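Local coordinates for PF04016 domain protein (PDB 3L5O) that is of unknown function but joins an enolase-like and a Rossmann-like fold and may play a part in heavy-metal chelation, at residues S47-G52 and A94-A99; V190-A195 and I215-P220. All blocks are in the same frame, centred on the assembly; numbering follows the deposited sequence.

Interaction 1 of 2, residues S47-G52 and A94-A99; sequences SVIRSG and ASIGLA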
# COMPACT_ATOMS: atom_id res chain seq x y z
N SER A 47 5.49 3.60 -9.36
CA SER A 47 6.87 4.00 -9.17
C SER A 47 7.57 2.85 -8.43
O SER A 47 6.94 2.15 -7.64
CB SER A 47 6.94 5.28 -8.33
OG SER A 47 6.53 6.41 -9.10
N VAL A 48 8.86 2.65 -8.71
CA VAL A 48 9.62 1.55 -8.12
C VAL A 48 11.05 2.02 -7.74
O VAL A 48 11.72 2.73 -8.49
CB VAL A 48 9.60 0.29 -9.03
CG1 VAL A 48 10.30 0.53 -10.34
CG2 VAL A 48 10.19 -0.92 -8.31
N ILE A 49 11.48 1.63 -6.54
CA ILE A 49 12.81 1.91 -6.03
C ILE A 49 13.48 0.63 -5.55
O ILE A 49 12.85 -0.19 -4.92
CB ILE A 49 12.72 2.95 -4.88
CG1 ILE A 49 12.25 4.29 -5.45
CG2 ILE A 49 14.03 3.08 -4.14
CD1 ILE A 49 12.40 5.46 -4.52
N ARG A 50 14.75 0.47 -5.89
CA ARG A 50 15.66 -0.51 -5.29
C ARG A 50 16.62 0.16 -4.34
O ARG A 50 17.20 1.18 -4.69
CB ARG A 50 16.50 -1.19 -6.36
CG ARG A 50 17.34 -2.33 -5.81
CD ARG A 50 18.00 -3.20 -6.88
NE ARG A 50 18.99 -2.47 -7.69
CZ ARG A 50 20.20 -2.11 -7.30
NH1 ARG A 50 20.62 -2.38 -6.08
NH2 ARG A 50 20.99 -1.46 -8.15
N SER A 51 16.78 -0.41 -3.15
CA SER A 51 17.87 -0.08 -2.23
C SER A 51 18.51 -1.41 -1.88
O SER A 51 17.86 -2.23 -1.23
CB SER A 51 17.36 0.58 -0.94
OG SER A 51 18.43 0.87 -0.03
N GLY A 52 19.78 -1.61 -2.28
CA GLY A 52 20.41 -2.92 -2.24
C GLY A 52 19.64 -4.05 -2.91
O GLY A 52 19.34 -4.00 -4.10
N ALA A 94 4.62 11.65 -4.19
CA ALA A 94 4.23 10.84 -3.03
C ALA A 94 4.36 9.35 -3.31
O ALA A 94 4.81 8.61 -2.46
CB ALA A 94 2.83 11.17 -2.59
N SER A 95 4.06 8.94 -4.54
CA SER A 95 4.18 7.53 -4.93
C SER A 95 5.63 7.07 -4.86
O SER A 95 5.91 5.98 -4.43
CB SER A 95 3.55 7.26 -6.31
OG SER A 95 4.41 7.64 -7.38
N ILE A 96 6.56 7.94 -5.26
CA ILE A 96 8.02 7.70 -5.13
C ILE A 96 8.47 7.55 -3.68
O ILE A 96 9.25 6.66 -3.35
CB ILE A 96 8.76 8.85 -5.84
CG1 ILE A 96 8.48 8.77 -7.35
CG2 ILE A 96 10.24 8.83 -5.57
CD1 ILE A 96 8.98 9.96 -8.16
N GLY A 97 7.96 8.43 -2.82
CA GLY A 97 8.15 8.35 -1.39
C GLY A 97 7.70 7.04 -0.81
O GLY A 97 8.38 6.49 0.02
N LEU A 98 6.53 6.54 -1.21
CA LEU A 98 6.08 5.23 -0.74
C LEU A 98 6.93 4.08 -1.31
O LEU A 98 7.22 3.13 -0.61
CB LEU A 98 4.59 5.00 -1.05
CG LEU A 98 3.96 3.69 -0.56
CD1 LEU A 98 4.13 3.47 0.96
CD2 LEU A 98 2.49 3.67 -0.94
N ALA A 99 7.34 4.17 -2.57
CA ALA A 99 8.30 3.21 -3.11
C ALA A 99 9.61 3.13 -2.26
O ALA A 99 10.08 2.04 -1.94
CB ALA A 99 8.59 3.51 -4.60
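Ile49 can be traced outward from strand 47-51 to show how the strand meets helix 94-99. Its CB faces the helix near the Ala99 carbonyl, CG1 then rests on Ala99 CB at 3.8 Å, and CD1 ends 3.6 Å from Ile96 O. With CG1 beside the backbone N (chi1 -67°), the chain reaches Ile96 and crosses that side chain at about a right angle, CD1 lying 4.1 Å from Ile96 CG2. Ala99 CB also lies 3.7 Å from Ser47 O, so this one methyl touches both Ser47 and Ile49 where the axes of strand 47-51 and helix 94-99 come within 7.1 Å, inclined at 34°.

At the other end Ser47 OG donates to Ser95 OG over 3.0 Å, a less certain bond because it rests on one of two conformers of Ser95. That Ser95 oxygen also has two acceptors within hydrogen-bonding reach, Asn60 OD1 and Val92 O, between which its single proton must be shared. Ile96 CG1 lies 3.5 Å from Ser47 OG. With an alanine here, Ser95 OG would probably lose its donor from the strand, and Ile96 CG1 the oxygen it packs on.

The strand is the middle one of an antiparallel three-stranded sheet, between 39-42 and 54-59. Helix 91-105 packs on the face carrying Ser47 and Ile49, consistent with the enolase-like part of the protein, whereas Val48 faces Phe248 and Val251 of helix 244-251.

Interaction 2 of 2, residues V190-A195 and I215-P220; sequences VYITCA and ITLVGP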
# COMPACT_ATOMS: atom_id res chain seq x y z
N VAL A 190 -12.91 -3.55 7.83
CA VAL A 190 -12.56 -2.54 6.82
C VAL A 190 -11.25 -2.91 6.13
O VAL A 190 -10.28 -3.28 6.78
CB VAL A 190 -12.44 -1.15 7.46
CG1 VAL A 190 -12.00 -0.13 6.45
CG2 VAL A 190 -13.76 -0.74 8.10
N TYR A 191 -11.25 -2.83 4.80
CA TYR A 191 -10.05 -2.96 3.98
C TYR A 191 -9.80 -1.66 3.22
O TYR A 191 -10.72 -1.12 2.59
CB TYR A 191 -10.22 -4.09 2.95
CG TYR A 191 -10.61 -5.38 3.59
CD1 TYR A 191 -11.94 -5.59 3.98
CD2 TYR A 191 -9.67 -6.37 3.84
CE1 TYR A 191 -12.32 -6.75 4.60
CE2 TYR A 191 -10.06 -7.57 4.46
CZ TYR A 191 -11.39 -7.74 4.85
OH TYR A 191 -11.83 -8.88 5.48
N ILE A 192 -8.56 -1.19 3.22
CA ILE A 192 -8.23 0.07 2.60
C ILE A 192 -7.03 -0.14 1.68
O ILE A 192 -5.98 -0.64 2.10
CB ILE A 192 -7.87 1.14 3.66
CG1 ILE A 192 -9.01 1.36 4.66
CG2 ILE A 192 -7.54 2.49 2.98
CD1 ILE A 192 -8.54 2.08 5.94
N THR A 193 -7.19 0.28 0.44
CA THR A 193 -6.08 0.34 -0.48
C THR A 193 -4.87 1.16 0.02
O THR A 193 -5.00 2.23 0.63
CB THR A 193 -6.53 0.89 -1.82
OG1 THR A 193 -5.38 1.01 -2.67
CG2 THR A 193 -7.11 2.37 -1.70
N CYS A 194 -3.69 0.65 -0.30
CA CYS A 194 -2.44 1.30 0.11
C CYS A 194 -2.29 2.63 -0.66
O CYS A 194 -1.49 3.47 -0.27
CB CYS A 194 -1.26 0.36 -0.15
SG CYS A 194 -1.08 -0.08 -1.90
N ALA A 195 -3.08 2.83 -1.74
CA ALA A 195 -3.14 4.14 -2.42
C ALA A 195 -3.53 5.26 -1.46
O ALA A 195 -3.26 6.42 -1.74
CB ALA A 195 -4.12 4.13 -3.60
N ILE A 215 -9.03 -3.71 10.72
CA ILE A 215 -8.70 -2.86 9.57
C ILE A 215 -7.43 -3.39 8.91
O ILE A 215 -6.41 -3.60 9.59
CB ILE A 215 -8.48 -1.38 10.00
CG1 ILE A 215 -9.63 -0.85 10.85
CG2 ILE A 215 -8.28 -0.48 8.71
CD1 ILE A 215 -9.24 0.37 11.67
N THR A 216 -7.50 -3.60 7.60
CA THR A 216 -6.41 -4.15 6.79
C THR A 216 -6.04 -3.16 5.71
O THR A 216 -6.93 -2.61 5.07
CB THR A 216 -6.90 -5.44 6.11
OG1 THR A 216 -7.32 -6.39 7.10
CG2 THR A 216 -5.80 -6.16 5.35
N LEU A 217 -4.73 -2.91 5.54
CA LEU A 217 -4.17 -2.15 4.41
C LEU A 217 -3.71 -3.13 3.37
O LEU A 217 -3.05 -4.10 3.72
CB LEU A 217 -3.00 -1.29 4.86
CG LEU A 217 -2.58 -0.15 3.94
CD1 LEU A 217 -3.58 0.96 3.96
CD2 LEU A 217 -1.20 0.38 4.44
N VAL A 218 -4.12 -2.94 2.12
CA VAL A 218 -3.97 -3.96 1.08
C VAL A 218 -3.42 -3.38 -0.20
O VAL A 218 -3.84 -2.32 -0.65
CB VAL A 218 -5.36 -4.61 0.66
CG1 VAL A 218 -5.16 -5.73 -0.36
CG2 VAL A 218 -6.10 -5.13 1.84
N GLY A 219 -2.53 -4.14 -0.83
CA GLY A 219 -2.07 -3.82 -2.16
C GLY A 219 -0.54 -3.88 -2.20
O GLY A 219 0.12 -3.98 -1.17
N PRO A 220 0.01 -3.84 -3.40
CA PRO A 220 1.45 -3.94 -3.62
C PRO A 220 2.31 -2.88 -2.93
O PRO A 220 3.47 -3.15 -2.61
CB PRO A 220 1.55 -3.81 -5.14
CG PRO A 220 0.25 -4.26 -5.65
CD PRO A 220 -0.74 -3.75 -4.67
O HOH W 1 -10.14 -6.17 7.94
O HOH W 2 -4.35 -1.33 -3.73
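Val190 to Thr193 pair residue for residue with Ile215 to Val218 as neighbouring parallel strands of the mixed sheet. Because helices 195-199 and 202-208 lie between them in the chain, the pair forms a beta-alpha-beta crossover, in keeping with the Rossmann-like fold.

Four backbone hydrogen bonds carry the register. Val190 O receives Thr216 N at 2.9 Å, and Thr216 O receives Ile192 N almost straight on, with a C=O...N angle of 168°. Further along, the bonds are less straight: Val218 N approaches Ile192 O at a tilt, and Cys194 N, just past strand 190-193, meets Val218 O at 3.0 Å from 36° above the carbonyl plane. CA-H...O contacts accompany the ladder, such as Ile215 CA to Val190 O at 3.2 Å.

Packing differs between the faces. On one, Ile192 and Ile215 run side by side, CD1 of the former 3.8 Å from CG2 of the latter, and Leu217 CD1 lies 4.3 Å from Ile192 CB; helix 202-208 covers these side chains. On the other, Tyr191 lies alongside Thr216, its CD2 3.7 Å from Thr216 CB, and Val218 CG2 touches the ring edge.

Polar links supplement the ladder. One water joins Val190 O to Thr216 OG1 and sits over one face of the tyrosine ring, offset toward the rim; another binds Thr193 OG1 and makes a long bond to Val218 O. The phenol OH bonds to Ser135 OG. A bound imidazole lies near Thr193, whose OG1 also accepts from Ala195 N as a cap on the turn into the next helix.

Gly219 has a backbone shape that would jam a CB against the preceding carbonyl O, and its lack of a side chain lets Cys194 SG lie 3.8 Å from Gly219 C.

How the interactions relate
Residues 47-99 come wholly before 190-220 in the chain, and the two contacts involve different beta-sheets. Interaction 1 joins the middle strand of the three-stranded antiparallel sheet to helix 91-105; interaction 2 pairs two inner strands of the seven-stranded mixed sheet. Their centres are about 18 Å apart, yet they touch where Leu98 CD2 packs 4.0 Å from Cys194 O, so helix 91-105 reaches the chain just past strand 189-193. This is probably one junction between the enolase-like and Rossmann-like parts, whose combination forms the proposed active site. Imidazole, probably from the crystallisation liquor, lies about 3 Å from the Thr193 side chain and about 6 Å from that of Ser95, and may mark a pocket.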